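Local coordinates for protein N-acetylglucosamine 2-epimerase (Xylella fastidiosa, PDB 3GT5) that probably interconverts epimers of sugars at carbon 2, as an isomerase of the N-acylglucosamine 2-epimerase family, at residues 145-149 with 163-167; 289-294 with 305-311; 341-346 with 358-362. All coordinates share one frame; numbering follows the deposited sequence.

How the contacts relate
Contact 1 stands apart from the other two: its centre is about 35 Å from that of contact 2 and about 40 Å from that of contact 3, on the other side of the chain's centre. Contacts 2 and 3 are neighbours, with centres about 7 Å apart. A probable backbone hydrogen bond joins them, Lys307 N to Leu358 O (2.9 Å). All three lie where loops and short strands connect successive helices of a fold that is probably the (alpha/alpha)6 barrel of this family. Contact 1 packs aromatic rings; contacts 2 and 3 are tied further by the Arg289-Asp361 salt bridge and the bond from Lys307 NZ to Gly360 O.

Contact 1: 145-149 with 163-167; sequences ERHFW and QWNFT
The carbonyl oxygen of His147, near the end of helix 133-147, rests against two carbons of the Phe166 ring, CE1 at 3.2 Å and CZ at 3.3 Å, whose C-H groups carry a slight positive charge. The imidazole of His147 meets Trp164 instead. With CG anti to the carbonyl carbon (chi1 -59°), it lies on the five-membered ring of Trp164 in a face-to-face stack, the two centroids 3.6 Å apart and the planes tilted by 10°. CE1 of His147 comes within 3.4 Å of CD1 of Trp164, while CG of Arg146 covers the opposite imidazole face, so that the ring is sandwiched. Phe148 takes the other geometry. It receives the edge of Phe166 on its face in a T-shaped stack, the planes at 90°, with Phe166 CZ over the ring centre and CE2 3.5 Å from Phe148 CD1. Trp164 reaches Phe148 too, CZ3 to CE2 at 3.6 Å, but there the rings meet rim to rim. Beyond the four rings, Phe148 packs on Cys112 and Leu115 of helix 112-127, and Phe166 forms a cation-pi contact with Lys157. Aromatic residues suit both segments: the His147-Trp164 stack and the T-shaped Phe148-Phe166 pair join the loop to the helix end through dispersion and ring quadrupoles, with no charge pair between the two segments.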
loop_
_atom_site.group_PDB
_atom_site.type_symbol
_atom_site.label_atom_id
_atom_site.label_comp_id
_atom_site.label_asym_id
_atom_site.label_seq_id
_atom_site.Cartn_x
_atom_site.Cartn_y
_atom_site.Cartn_z
ATOM N N GLU A 145 20.125 -0.821 -5.390
ATOM C CA GLU A 145 21.090 0.051 -6.099
ATOM C C GLU A 145 21.798 -0.698 -7.217
ATOM O O GLU A 145 22.107 -0.140 -8.259
ATOM C CB GLU A 145 22.169 0.570 -5.129
ATOM C CG GLU A 145 21.703 1.691 -4.153
ATOM C CD GLU A 145 21.079 2.940 -4.788
ATOM O OE1 GLU A 145 21.771 3.945 -5.084
ATOM O OE2 GLU A 145 19.851 2.950 -4.909
ATOM N N ARG A 146 22.110 -1.959 -6.968
ATOM C CA ARG A 146 22.854 -2.793 -7.920
ATOM C C ARG A 146 22.036 -3.058 -9.169
ATOM O O ARG A 146 22.584 -3.012 -10.258
ATOM C CB ARG A 146 23.234 -4.117 -7.245
ATOM C CG ARG A 146 24.126 -5.127 -7.996
ATOM C CD ARG A 146 24.608 -6.227 -6.983
ATOM N NE ARG A 146 25.343 -5.583 -5.869
ATOM C CZ ARG A 146 25.001 -5.512 -4.563
ATOM N NH1 ARG A 146 23.912 -6.121 -4.022
ATOM N NH2 ARG A 146 25.815 -4.807 -3.764
ATOM N N HIS A 147 20.739 -3.340 -9.023
ATOM C CA HIS A 147 19.942 -3.803 -10.162
ATOM C C HIS A 147 18.814 -2.890 -10.624
ATOM O O HIS A 147 18.536 -2.809 -11.833
ATOM C CB HIS A 147 19.331 -5.166 -9.865
ATOM C CG HIS A 147 20.332 -6.231 -9.560
ATOM N ND1 HIS A 147 21.241 -6.698 -10.494
ATOM C CD2 HIS A 147 20.519 -6.973 -8.442
ATOM C CE1 HIS A 147 21.949 -7.679 -9.952
ATOM N NE2 HIS A 147 21.536 -7.861 -8.708
ATOM N N PHE A 148 18.103 -2.269 -9.687
ATOM C CA PHE A 148 16.866 -1.593 -10.016
ATOM C C PHE A 148 16.960 -0.077 -10.214
ATOM O O PHE A 148 16.214 0.512 -10.955
ATOM C CB PHE A 148 15.823 -1.876 -8.921
ATOM C CG PHE A 148 15.323 -3.264 -8.920
ATOM C CD1 PHE A 148 14.135 -3.596 -9.579
ATOM C CD2 PHE A 148 16.016 -4.259 -8.257
ATOM C CE1 PHE A 148 13.666 -4.862 -9.589
ATOM C CE2 PHE A 148 15.535 -5.584 -8.274
ATOM C CZ PHE A 148 14.362 -5.876 -8.935
ATOM N N TRP A 149 17.839 0.584 -9.474
ATOM C CA TRP A 149 17.904 2.030 -9.493
ATOM C C TRP A 149 18.418 2.557 -10.826
ATOM O O TRP A 149 19.412 2.051 -11.368
ATOM C CB TRP A 149 18.804 2.498 -8.366
ATOM C CG TRP A 149 18.934 3.963 -8.259
ATOM C CD1 TRP A 149 20.110 4.654 -8.265
ATOM C CD2 TRP A 149 17.895 4.946 -8.014
ATOM N NE1 TRP A 149 19.877 5.991 -8.097
ATOM C CE2 TRP A 149 18.525 6.199 -7.943
ATOM C CE3 TRP A 149 16.496 4.888 -7.884
ATOM C CZ2 TRP A 149 17.820 7.391 -7.716
ATOM C CZ3 TRP A 149 15.800 6.070 -7.656
ATOM C CH2 TRP A 149 16.458 7.302 -7.561
ATOM N N GLN A 163 17.821 -13.965 -13.599
ATOM C CA GLN A 163 19.187 -13.501 -13.910
ATOM C C GLN A 163 19.329 -11.966 -14.089
ATOM O O GLN A 163 20.341 -11.474 -14.595
ATOM C CB GLN A 163 19.667 -14.205 -15.172
ATOM C CG GLN A 163 20.082 -15.627 -14.958
ATOM C CD GLN A 163 20.893 -16.151 -16.141
ATOM O OE1 GLN A 163 20.419 -16.145 -17.283
ATOM N NE2 GLN A 163 22.131 -16.598 -15.875
ATOM N N TRP A 164 18.313 -11.202 -13.646
ATOM C CA TRP A 164 18.325 -9.750 -13.615
ATOM C C TRP A 164 18.230 -9.088 -14.985
ATOM O O TRP A 164 18.719 -7.984 -15.178
ATOM C CB TRP A 164 19.513 -9.202 -12.818
ATOM C CG TRP A 164 19.625 -9.803 -11.461
ATOM C CD1 TRP A 164 20.595 -10.638 -11.014
ATOM C CD2 TRP A 164 18.727 -9.604 -10.361
ATOM N NE1 TRP A 164 20.354 -10.986 -9.707
ATOM C CE2 TRP A 164 19.220 -10.352 -9.279
ATOM C CE3 TRP A 164 17.573 -8.843 -10.182
ATOM C CZ2 TRP A 164 18.588 -10.381 -8.032
ATOM C CZ3 TRP A 164 16.955 -8.862 -8.947
ATOM C CH2 TRP A 164 17.453 -9.637 -7.895
ATOM N N ASN A 165 17.548 -9.750 -15.908
ATOM C CA ASN A 165 17.279 -9.168 -17.214
ATOM C C ASN A 165 15.982 -8.430 -17.119
ATOM O O ASN A 165 14.945 -9.054 -16.899
ATOM C CB ASN A 165 17.155 -10.232 -18.289
ATOM C CG ASN A 165 18.476 -10.943 -18.553
ATOM O OD1 ASN A 165 19.473 -10.319 -18.937
ATOM N ND2 ASN A 165 18.481 -12.221 -18.343
ATOM N N PHE A 166 16.037 -7.125 -17.295
ATOM C CA PHE A 166 14.863 -6.273 -17.112
ATOM C C PHE A 166 13.999 -6.201 -18.333
ATOM O O PHE A 166 14.484 -6.326 -19.460
ATOM C CB PHE A 166 15.246 -4.882 -16.643
ATOM C CG PHE A 166 15.554 -4.840 -15.180
ATOM C CD1 PHE A 166 16.805 -5.182 -14.717
ATOM C CD2 PHE A 166 14.572 -4.507 -14.260
ATOM C CE1 PHE A 166 17.070 -5.186 -13.359
ATOM C CE2 PHE A 166 14.838 -4.521 -12.907
ATOM C CZ PHE A 166 16.095 -4.864 -12.463
ATOM N N THR A 167 12.692 -6.052 -18.108
ATOM C CA THR A 167 11.785 -5.618 -19.187
ATOM C C THR A 167 11.860 -4.100 -19.411
ATOM O O THR A 167 12.439 -3.352 -18.620
ATOM C CB THR A 167 10.321 -6.024 -18.897
ATOM O OG1 THR A 167 9.789 -5.161 -17.880
ATOM C CG2 THR A 167 10.238 -7.502 -18.437
#

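Contact 2: 289-294 with 305-311; sequences RGGLCY and DDKYFWV
Tyr294 sends CG anti to its backbone nitrogen (chi1 -167°), whereas Tyr308 turns CG anti to its carbonyl carbon (chi1 -81°), and these two choices lay one phenol flat over the other. Their centroids are 3.7 Å apart with planes at 13°, and the closest carbons, Tyr294 CD1 and Tyr308 CD2, are 3.2 Å apart. The Tyr294 ring also meets CZ2 of Trp310 obliquely and CG2 of Val311 at its edge. Trp310 NE1 donates to a water, 2.9 Å away, that also bonds Tyr294 OH, giving both polar groups a partner amid the rings. A second water serves the backbone: it donates to Leu292 O (2.8 Å) and Asp306 O and accepts from Tyr308 N (2.9 Å). Farther along, Lys307 bends at chi2 and chi4, its CE passing SG of Cys293, until NZ bonds to Gly290 O at 3.0 Å, almost in line with the carbonyl. Asp286 and Gly360 O also hold this ammonium, so a long flexible residue suits the place. The backbone angles of Gly290 and Gly291 call for glycine, and at Gly291 the bare backbone also avoids crowding Lys307 CD. Arg289 NH2 makes a long salt bridge to Asp305 OD2 (3.3 Å), on the anti side of the carboxylate, while NE pairs with Asp286, its stronger partner, and NH1 with Asp361. Inside, Leu292 CB packs on Val311 CG1. The arrangement is an inter-helix connection, consistent with the (alpha/alpha)6 barrel of this family: the loop after helix 269-284 closes against a short antiparallel hairpin, 295-296 with 302-308, whose last residue, Tyr308, occupies the N-cap position of helix 309-326.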
loop_
_atom_site.group_PDB
_atom_site.type_symbol
_atom_site.label_atom_id
_atom_site.label_comp_id
_atom_site.label_asym_id
_atom_site.label_seq_id
_atom_site.Cartn_x
_atom_site.Cartn_y
_atom_site.Cartn_z
ATOM N N ARG A 289 -24.541 6.984 -5.302
ATOM C CA ARG A 289 -24.462 5.733 -4.529
ATOM C C ARG A 289 -23.394 5.747 -3.412
ATOM O O ARG A 289 -23.371 4.856 -2.568
ATOM C CB ARG A 289 -24.246 4.577 -5.500
ATOM C CG ARG A 289 -25.326 4.524 -6.602
ATOM C CD ARG A 289 -25.028 3.546 -7.773
ATOM N NE ARG A 289 -23.816 3.911 -8.519
ATOM C CZ ARG A 289 -23.269 3.188 -9.500
ATOM N NH1 ARG A 289 -23.843 2.055 -9.919
ATOM N NH2 ARG A 289 -22.146 3.598 -10.083
ATOM N N GLY A 290 -22.545 6.775 -3.388
ATOM C CA GLY A 290 -21.444 6.858 -2.404
ATOM C C GLY A 290 -20.201 6.122 -2.877
ATOM O O GLY A 290 -20.277 5.167 -3.655
ATOM N N GLY A 291 -19.034 6.587 -2.406
ATOM C CA GLY A 291 -17.783 5.821 -2.574
ATOM C C GLY A 291 -16.982 6.342 -3.761
ATOM O O GLY A 291 -17.537 6.895 -4.689
ATOM N N LEU A 292 -15.667 6.143 -3.717
ATOM C CA LEU A 292 -14.810 6.512 -4.830
ATOM C C LEU A 292 -14.701 5.338 -5.811
ATOM O O LEU A 292 -14.349 4.196 -5.430
ATOM C CB LEU A 292 -13.416 6.875 -4.317
ATOM C CG LEU A 292 -13.290 8.092 -3.427
ATOM C CD1 LEU A 292 -11.874 8.109 -2.827
ATOM C CD2 LEU A 292 -13.555 9.342 -4.223
ATOM N N CYS A 293 -14.994 5.630 -7.091
ATOM C CA CYS A 293 -14.831 4.649 -8.173
ATOM C C CYS A 293 -13.359 4.294 -8.410
ATOM O O CYS A 293 -12.465 5.052 -8.009
ATOM C CB CYS A 293 -15.430 5.202 -9.473
ATOM S SG CYS A 293 -17.223 5.405 -9.361
ATOM N N TYR A 294 -13.121 3.147 -9.026
ATOM C CA TYR A 294 -11.766 2.589 -9.159
ATOM C C TYR A 294 -10.884 3.343 -10.166
ATOM O O TYR A 294 -9.684 3.526 -9.914
ATOM C CB TYR A 294 -11.841 1.151 -9.582
ATOM C CG TYR A 294 -10.576 0.343 -9.470
ATOM C CD1 TYR A 294 -9.813 0.328 -8.299
ATOM C CD2 TYR A 294 -10.195 -0.492 -10.504
ATOM C CE1 TYR A 294 -8.693 -0.500 -8.187
ATOM C CE2 TYR A 294 -9.065 -1.288 -10.420
ATOM C CZ TYR A 294 -8.322 -1.285 -9.259
ATOM O OH TYR A 294 -7.242 -2.130 -9.186
ATOM N N ASP A 305 -16.259 1.414 -12.334
ATOM C CA ASP A 305 -17.019 1.954 -11.241
ATOM C C ASP A 305 -17.093 1.046 -10.013
ATOM O O ASP A 305 -17.815 1.410 -9.100
ATOM C CB ASP A 305 -18.414 2.392 -11.671
ATOM C CG ASP A 305 -19.319 1.253 -12.034
ATOM O OD1 ASP A 305 -18.854 0.144 -12.346
ATOM O OD2 ASP A 305 -20.551 1.493 -12.001
ATOM N N ASP A 306 -16.366 -0.082 -9.999
ATOM C CA ASP A 306 -16.222 -0.893 -8.785
ATOM C C ASP A 306 -15.637 -0.015 -7.646
ATOM O O ASP A 306 -14.864 0.936 -7.888
ATOM C CB ASP A 306 -15.351 -2.134 -9.015
ATOM C CG ASP A 306 -16.037 -3.227 -9.862
ATOM O OD1 ASP A 306 -17.282 -3.204 -10.001
ATOM O OD2 ASP A 306 -15.304 -4.055 -10.401
ATOM N N LYS A 307 -16.001 -0.363 -6.415
ATOM C CA LYS A 307 -15.603 0.355 -5.236
ATOM C C LYS A 307 -14.686 -0.579 -4.433
ATOM O O LYS A 307 -15.127 -1.609 -3.911
ATOM C CB LYS A 307 -16.832 0.728 -4.386
ATOM C CG LYS A 307 -17.975 1.417 -5.142
ATOM C CD LYS A 307 -17.645 2.750 -5.711
ATOM C CE LYS A 307 -18.803 3.240 -6.673
ATOM N NZ LYS A 307 -20.144 3.384 -6.015
ATOM N N TYR A 308 -13.409 -0.210 -4.329
ATOM C CA TYR A 308 -12.408 -1.038 -3.721
ATOM C C TYR A 308 -12.090 -0.500 -2.323
ATOM O O TYR A 308 -11.980 0.694 -2.083
ATOM C CB TYR A 308 -11.126 -1.007 -4.533
ATOM C CG TYR A 308 -11.105 -1.923 -5.739
ATOM C CD1 TYR A 308 -10.262 -3.000 -5.788
ATOM C CD2 TYR A 308 -11.901 -1.659 -6.864
ATOM C CE1 TYR A 308 -10.217 -3.827 -6.911
ATOM C CE2 TYR A 308 -11.861 -2.481 -7.984
ATOM C CZ TYR A 308 -11.004 -3.535 -8.011
ATOM O OH TYR A 308 -10.964 -4.360 -9.118
ATOM N N PHE A 309 -11.774 -1.413 -1.448
ATOM C CA PHE A 309 -11.476 -1.101 -0.050
ATOM C C PHE A 309 -10.345 -0.067 0.086
ATOM O O PHE A 309 -10.502 0.954 0.752
ATOM C CB PHE A 309 -11.153 -2.392 0.740
ATOM C CG PHE A 309 -9.783 -2.999 0.490
ATOM C CD1 PHE A 309 -8.823 -3.011 1.491
ATOM C CD2 PHE A 309 -9.465 -3.614 -0.742
ATOM C CE1 PHE A 309 -7.573 -3.566 1.269
ATOM C CE2 PHE A 309 -8.200 -4.126 -0.974
ATOM C CZ PHE A 309 -7.263 -4.128 0.050
ATOM N N TRP A 310 -9.244 -0.334 -0.609
ATOM C CA TRP A 310 -8.010 0.422 -0.402
ATOM C C TRP A 310 -8.111 1.840 -0.936
ATOM O O TRP A 310 -7.503 2.789 -0.415
ATOM C CB TRP A 310 -6.818 -0.315 -0.997
ATOM C CG TRP A 310 -6.765 -0.375 -2.522
ATOM C CD1 TRP A 310 -7.190 -1.383 -3.308
ATOM C CD2 TRP A 310 -6.222 0.623 -3.395
ATOM N NE1 TRP A 310 -6.966 -1.076 -4.640
ATOM C CE2 TRP A 310 -6.338 0.132 -4.715
ATOM C CE3 TRP A 310 -5.641 1.878 -3.184
ATOM C CZ2 TRP A 310 -5.899 0.839 -5.827
ATOM C CZ3 TRP A 310 -5.212 2.616 -4.299
ATOM C CH2 TRP A 310 -5.345 2.083 -5.613
ATOM N N VAL A 311 -8.919 2.027 -1.991
ATOM C CA VAL A 311 -9.211 3.383 -2.508
ATOM C C VAL A 311 -9.883 4.308 -1.480
ATOM O O VAL A 311 -9.500 5.455 -1.301
ATOM C CB VAL A 311 -10.047 3.275 -3.827
ATOM C CG1 VAL A 311 -10.349 4.638 -4.400
ATOM C CG2 VAL A 311 -9.223 2.401 -4.842
HETATM O O HOH W 1 -12.766 2.020 -6.139
HETATM O O HOH W 2 -6.782 -3.188 -6.563
#

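Contact 3: 341-346 with 358-362; sequences YAWQHM and LDGDN
The imidazole of His345 overlaps the side-chain amide of Asn362, the planes 26° apart, with ND2 above the ring centre and 3.8 Å from its plane. Gln344 CG covers the opposite face of the imidazole, so the ring is packed from both sides. The same amide is gripped by its oxygen: Tyr341 OH donates to Asn362 OD1 at 2.7 Å. The hydroxyl approaches from above the carbonyl plane, 43° out of it, while OD1 itself lies near the plane of the phenol ring, at its edge. CG of Tyr341 is anti to the backbone nitrogen (chi1 175°), which carries the phenol out from the helix to the amide. Since ND2 bonds to the backbone oxygen of Arg289, both ends of the amide are engaged and its rotation is probably well fixed. Asparagine also suits the backbone here, for Asn362 closes a type I turn from Asp359, its N bonded to Asp359 O at 2.8 Å, and has the left-handed backbone angles that this residue tolerates well. Beside the polar pair Leu358 supplies the apolar part: its CD1 packs on His345 CB (3.8 Å) and against the backbone carbonyl of His345, and Leu358 CG touches Met346 CE at 4.2 Å. Met346 and Tyr341 reach on to Gln312 of helix 309-326, and Tyr341 also packs on Lys307. The end of helix 329-346 is thereby set between helix 309-326 and the turn that follows strand 357-358, an outer strand pairing antiparallel with strand 302-308.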
loop_
_atom_site.group_PDB
_atom_site.type_symbol
_atom_site.label_atom_id
_atom_site.label_comp_id
_atom_site.label_asym_id
_atom_site.label_seq_id
_atom_site.Cartn_x
_atom_site.Cartn_y
_atom_site.Cartn_z
ATOM N N TYR A 341 -19.436 6.168 4.091
ATOM C CA TYR A 341 -19.552 5.145 3.047
ATOM C C TYR A 341 -18.949 3.776 3.436
ATOM O O TYR A 341 -19.553 2.702 3.303
ATOM C CB TYR A 341 -18.895 5.640 1.760
ATOM C CG TYR A 341 -18.908 4.569 0.731
ATOM C CD1 TYR A 341 -20.085 4.238 0.066
ATOM C CD2 TYR A 341 -17.781 3.823 0.454
ATOM C CE1 TYR A 341 -20.112 3.218 -0.831
ATOM C CE2 TYR A 341 -17.804 2.777 -0.440
ATOM C CZ TYR A 341 -18.979 2.473 -1.089
ATOM O OH TYR A 341 -19.054 1.413 -1.995
ATOM N N ALA A 342 -17.715 3.822 3.886
ATOM C CA ALA A 342 -17.009 2.604 4.257
ATOM C C ALA A 342 -17.719 1.884 5.399
ATOM O O ALA A 342 -17.887 0.689 5.359
ATOM C CB ALA A 342 -15.561 2.959 4.638
ATOM N N TRP A 343 -18.124 2.609 6.414
ATOM C CA TRP A 343 -18.829 1.975 7.547
ATOM C C TRP A 343 -20.149 1.308 7.136
ATOM O O TRP A 343 -20.446 0.216 7.588
ATOM C CB TRP A 343 -19.080 3.002 8.642
ATOM C CG TRP A 343 -19.364 2.403 9.941
ATOM C CD1 TRP A 343 -20.549 2.448 10.607
ATOM C CD2 TRP A 343 -18.445 1.701 10.783
ATOM N NE1 TRP A 343 -20.426 1.812 11.831
ATOM C CE2 TRP A 343 -19.153 1.322 11.951
ATOM C CE3 TRP A 343 -17.103 1.325 10.654
ATOM C CZ2 TRP A 343 -18.559 0.557 12.984
ATOM C CZ3 TRP A 343 -16.515 0.561 11.680
ATOM C CH2 TRP A 343 -17.248 0.189 12.825
ATOM N N GLN A 344 -20.880 1.943 6.238
ATOM C CA GLN A 344 -22.165 1.431 5.803
ATOM C C GLN A 344 -21.998 0.255 4.840
ATOM O O GLN A 344 -22.798 -0.691 4.872
ATOM C CB GLN A 344 -23.024 2.541 5.158
ATOM C CG GLN A 344 -24.380 2.038 4.636
ATOM C CD GLN A 344 -25.264 1.501 5.750
ATOM O OE1 GLN A 344 -25.411 2.137 6.804
ATOM N NE2 GLN A 344 -25.854 0.318 5.530
ATOM N N HIS A 345 -21.001 0.305 3.952
ATOM C CA HIS A 345 -20.905 -0.697 2.879
ATOM C C HIS A 345 -19.718 -1.651 2.830
ATOM O O HIS A 345 -19.823 -2.746 2.295
ATOM C CB HIS A 345 -20.998 0.009 1.523
ATOM C CG HIS A 345 -22.308 0.716 1.298
ATOM N ND1 HIS A 345 -22.451 2.081 1.392
ATOM C CD2 HIS A 345 -23.541 0.229 1.014
ATOM C CE1 HIS A 345 -23.719 2.404 1.182
ATOM N NE2 HIS A 345 -24.398 1.295 0.954
ATOM N N MET A 346 -18.552 -1.190 3.266
ATOM C CA MET A 346 -17.326 -1.945 3.065
ATOM C C MET A 346 -16.809 -2.711 4.288
ATOM O O MET A 346 -16.118 -3.705 4.141
ATOM C CB MET A 346 -16.215 -1.005 2.559
ATOM C CG MET A 346 -16.582 -0.296 1.252
ATOM S SD MET A 346 -15.301 -0.354 -0.084
ATOM C CE MET A 346 -15.242 -2.093 -0.160
ATOM N N LEU A 358 -16.849 -3.923 -4.095
ATOM C CA LEU A 358 -18.269 -4.023 -4.376
ATOM C C LEU A 358 -18.425 -3.534 -5.806
ATOM O O LEU A 358 -17.569 -2.776 -6.332
ATOM C CB LEU A 358 -19.062 -3.161 -3.422
ATOM C CG LEU A 358 -18.854 -3.417 -1.909
ATOM C CD1 LEU A 358 -19.533 -2.268 -1.143
ATOM C CD2 LEU A 358 -19.418 -4.808 -1.539
ATOM N N ASP A 359 -19.530 -3.907 -6.442
ATOM C CA ASP A 359 -19.800 -3.340 -7.745
ATOM C C ASP A 359 -20.317 -1.894 -7.601
ATOM O O ASP A 359 -20.410 -1.347 -6.504
ATOM C CB ASP A 359 -20.706 -4.278 -8.574
ATOM C CG ASP A 359 -22.159 -4.221 -8.148
ATOM O OD1 ASP A 359 -22.497 -3.459 -7.241
ATOM O OD2 ASP A 359 -22.978 -4.954 -8.757
ATOM N N GLY A 360 -20.609 -1.223 -8.712
ATOM C CA GLY A 360 -20.953 0.190 -8.658
ATOM C C GLY A 360 -22.226 0.450 -7.862
ATOM O O GLY A 360 -22.386 1.545 -7.257
ATOM N N ASP A 361 -23.092 -0.572 -7.815
ATOM C CA ASP A 361 -24.322 -0.565 -6.974
ATOM C C ASP A 361 -24.122 -1.008 -5.510
ATOM O O ASP A 361 -25.093 -1.255 -4.777
ATOM C CB ASP A 361 -25.374 -1.459 -7.620
ATOM C CG ASP A 361 -25.796 -0.942 -8.984
ATOM O OD1 ASP A 361 -26.074 0.285 -9.092
ATOM O OD2 ASP A 361 -25.813 -1.759 -9.929
ATOM N N ASN A 362 -22.856 -1.107 -5.088
ATOM C CA ASN A 362 -22.518 -1.475 -3.730
ATOM C C ASN A 362 -22.923 -2.902 -3.389
ATOM O O ASN A 362 -23.169 -3.219 -2.219
ATOM C CB ASN A 362 -23.125 -0.455 -2.737
ATOM C CG ASN A 362 -22.579 0.908 -2.909
ATOM O OD1 ASN A 362 -21.394 1.072 -3.233
ATOM N ND2 ASN A 362 -23.428 1.927 -2.724
#